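Local structure of putative uncharacterized protein (Archaeoglobus fulgidus, 3VU0) at residues V88-E93 with T155-E160. The protein is the C-terminal globular domain of the archaeal oligosaccharyltransferase AglB, an alpha/beta domain built round a mixed sheet. Residues are numbered along the deposited sequence; the frame is centred on the assembly and turned at random.
Sequences VVTVEE and TVKIFE
Phe159 turns the edge of its ring to Thr90, CE2 lying 3.3 Å from OG1, and the two side chains cross at about a right angle. Val88 O also lies near the ring plane, 3.6 Å from CD2, so two oxygens of one strand line the same aromatic edge. Thr90 OG1 sits between its own backbone N and carbonyl carbon (chi1 61°); this points the hydroxyl to the ring and to Lys157 CB, while OG1 is hydrogen-bonded to His137 ND1. Lys157 starts beside Thr90 but runs away in extended form, its NZ bonded to Asn140 OD1 and the carbonyl of His137. On the opposite face Val89 sends CG1 to Val156 CG1 (3.8 Å) and CG2 to Ile158 CG1 (4.1 Å), straddling the two residues, and Trp7 of helix 5-17 packs on Val89, Val91 and Val156. Paired amides join Val88 with Phe159 and Thr90 with Lys157, the shortest being Phe159 N to Val88 O at 2.7 Å. Where strand 85-91 ends, Glu92 N still donates to Thr155 O (2.8 Å). Val88 and Phe159 pack on Leu136 and Thr90 on Leu133 of helix 132-138, whereas Val89, Val91, Val156 and Ile158 face the other way: an antiparallel pair of central strands in a four-stranded mixed sheet with helices on both faces, a three-layer alpha-beta-alpha arrangement.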
loop_
_atom_site.group_PDB
_atom_site.type_symbol
_atom_site.label_atom_id
_atom_site.label_comp_id
_atom_site.label_asym_id
_atom_site.label_seq_id
_atom_site.Cartn_x
_atom_site.Cartn_y
_atom_site.Cartn_z
ATOM N N VAL A 88 -5.374 4.924 1.568
ATOM C CA VAL A 88 -4.317 3.955 1.306
ATOM C C VAL A 88 -3.565 4.393 0.056
ATOM O O VAL A 88 -4.174 4.825 -0.914
ATOM C CB VAL A 88 -4.892 2.543 1.064
ATOM C CG1 VAL A 88 -3.764 1.571 0.727
ATOM C CG2 VAL A 88 -5.654 2.069 2.296
ATOM N N VAL A 89 -2.239 4.305 0.093
ATOM C CA VAL A 89 -1.425 4.673 -1.058
ATOM C C VAL A 89 -0.641 3.460 -1.545
ATOM O O VAL A 89 0.100 2.839 -0.780
ATOM C CB VAL A 89 -0.429 5.811 -0.714
ATOM C CG1 VAL A 89 0.456 6.122 -1.922
ATOM C CG2 VAL A 89 -1.192 7.053 -0.299
ATOM N N THR A 90 -0.829 3.108 -2.811
ATOM C CA THR A 90 -0.116 1.978 -3.396
ATOM C C THR A 90 0.847 2.506 -4.447
ATOM O O THR A 90 0.663 3.600 -4.977
ATOM C CB THR A 90 -1.080 0.957 -4.061
ATOM O OG1 THR A 90 -1.802 1.598 -5.120
ATOM C CG2 THR A 90 -2.065 0.409 -3.036
ATOM N N VAL A 91 1.875 1.723 -4.753
ATOM C CA VAL A 91 2.875 2.138 -5.732
ATOM C C VAL A 91 3.205 0.951 -6.626
ATOM O O VAL A 91 3.285 -0.181 -6.151
ATOM C CB VAL A 91 4.155 2.625 -5.019
ATOM C CG1 VAL A 91 5.128 3.220 -6.025
ATOM C CG2 VAL A 91 3.791 3.645 -3.955
ATOM N N GLU A 92 3.402 1.204 -7.917
ATOM C CA GLU A 92 3.685 0.123 -8.855
ATOM C C GLU A 92 4.863 -0.779 -8.478
ATOM O O GLU A 92 4.789 -1.990 -8.676
ATOM C CB GLU A 92 3.895 0.669 -10.276
ATOM C CG GLU A 92 3.941 -0.438 -11.337
ATOM C CD GLU A 92 4.148 0.086 -12.751
ATOM O OE1 GLU A 92 4.197 -0.738 -13.693
ATOM O OE2 GLU A 92 4.261 1.317 -12.924
ATOM N N GLU A 93 5.937 -0.211 -7.933
ATOM C CA GLU A 93 7.100 -1.027 -7.561
ATOM C C GLU A 93 6.794 -2.070 -6.476
ATOM O O GLU A 93 7.608 -2.946 -6.212
ATOM C CB GLU A 93 8.275 -0.139 -7.116
ATOM C CG GLU A 93 8.038 0.660 -5.842
ATOM C CD GLU A 93 9.267 1.456 -5.391
ATOM O OE1 GLU A 93 9.186 2.139 -4.352
ATOM O OE2 GLU A 93 10.315 1.400 -6.068
ATOM N N THR A 155 2.157 5.764 -11.405
ATOM C CA THR A 155 2.794 4.718 -10.612
ATOM C C THR A 155 2.300 4.785 -9.173
ATOM O O THR A 155 2.456 3.833 -8.416
ATOM C CB THR A 155 4.333 4.878 -10.591
ATOM O OG1 THR A 155 4.666 6.205 -10.160
ATOM C CG2 THR A 155 4.924 4.626 -11.974
ATOM N N VAL A 156 1.712 5.921 -8.805
ATOM C CA VAL A 156 1.197 6.133 -7.456
ATOM C C VAL A 156 -0.320 6.326 -7.468
ATOM O O VAL A 156 -0.849 7.159 -8.207
ATOM C CB VAL A 156 1.853 7.373 -6.799
ATOM C CG1 VAL A 156 1.354 7.536 -5.368
ATOM C CG2 VAL A 156 3.373 7.221 -6.808
ATOM N N LYS A 157 -1.013 5.550 -6.645
ATOM C CA LYS A 157 -2.465 5.638 -6.559
ATOM C C LYS A 157 -2.888 5.808 -5.110
ATOM O O LYS A 157 -2.308 5.204 -4.211
ATOM C CB LYS A 157 -3.111 4.373 -7.134
ATOM C CG LYS A 157 -2.699 4.085 -8.575
ATOM C CD LYS A 157 -3.441 2.886 -9.161
ATOM C CE LYS A 157 -2.933 2.570 -10.576
ATOM N NZ LYS A 157 -3.655 1.423 -11.216
ATOM N N ILE A 158 -3.891 6.649 -4.884
ATOM C CA ILE A 158 -4.393 6.853 -3.535
ATOM C C ILE A 158 -5.845 6.411 -3.506
ATOM O O ILE A 158 -6.619 6.730 -4.407
ATOM C CB ILE A 158 -4.275 8.329 -3.078
ATOM C CG1 ILE A 158 -4.821 8.470 -1.652
ATOM C CG2 ILE A 158 -5.019 9.245 -4.030
ATOM C CD1 ILE A 158 -4.409 9.758 -0.967
ATOM N N PHE A 159 -6.194 5.657 -2.472
ATOM C CA PHE A 159 -7.539 5.131 -2.306
ATOM C C PHE A 159 -8.179 5.693 -1.052
ATOM O O PHE A 159 -7.494 6.095 -0.108
ATOM C CB PHE A 159 -7.499 3.604 -2.198
ATOM C CG PHE A 159 -6.952 2.919 -3.419
ATOM C CD1 PHE A 159 -7.808 2.346 -4.357
ATOM C CD2 PHE A 159 -5.580 2.850 -3.635
ATOM C CE1 PHE A 159 -7.302 1.711 -5.496
ATOM C CE2 PHE A 159 -5.060 2.217 -4.771
ATOM C CZ PHE A 159 -5.919 1.648 -5.700
ATOM N N GLU A 160 -9.504 5.701 -1.047
ATOM C CA GLU A 160 -10.270 6.188 0.085
ATOM C C GLU A 160 -10.965 4.990 0.724
ATOM O O GLU A 160 -11.434 4.093 0.023
ATOM C CB GLU A 160 -11.309 7.193 -0.412
ATOM C CG GLU A 160 -12.240 7.740 0.640
ATOM C CD GLU A 160 -13.210 8.747 0.055
ATOM O OE1 GLU A 160 -13.989 8.363 -0.848
ATOM O OE2 GLU A 160 -13.181 9.920 0.496
#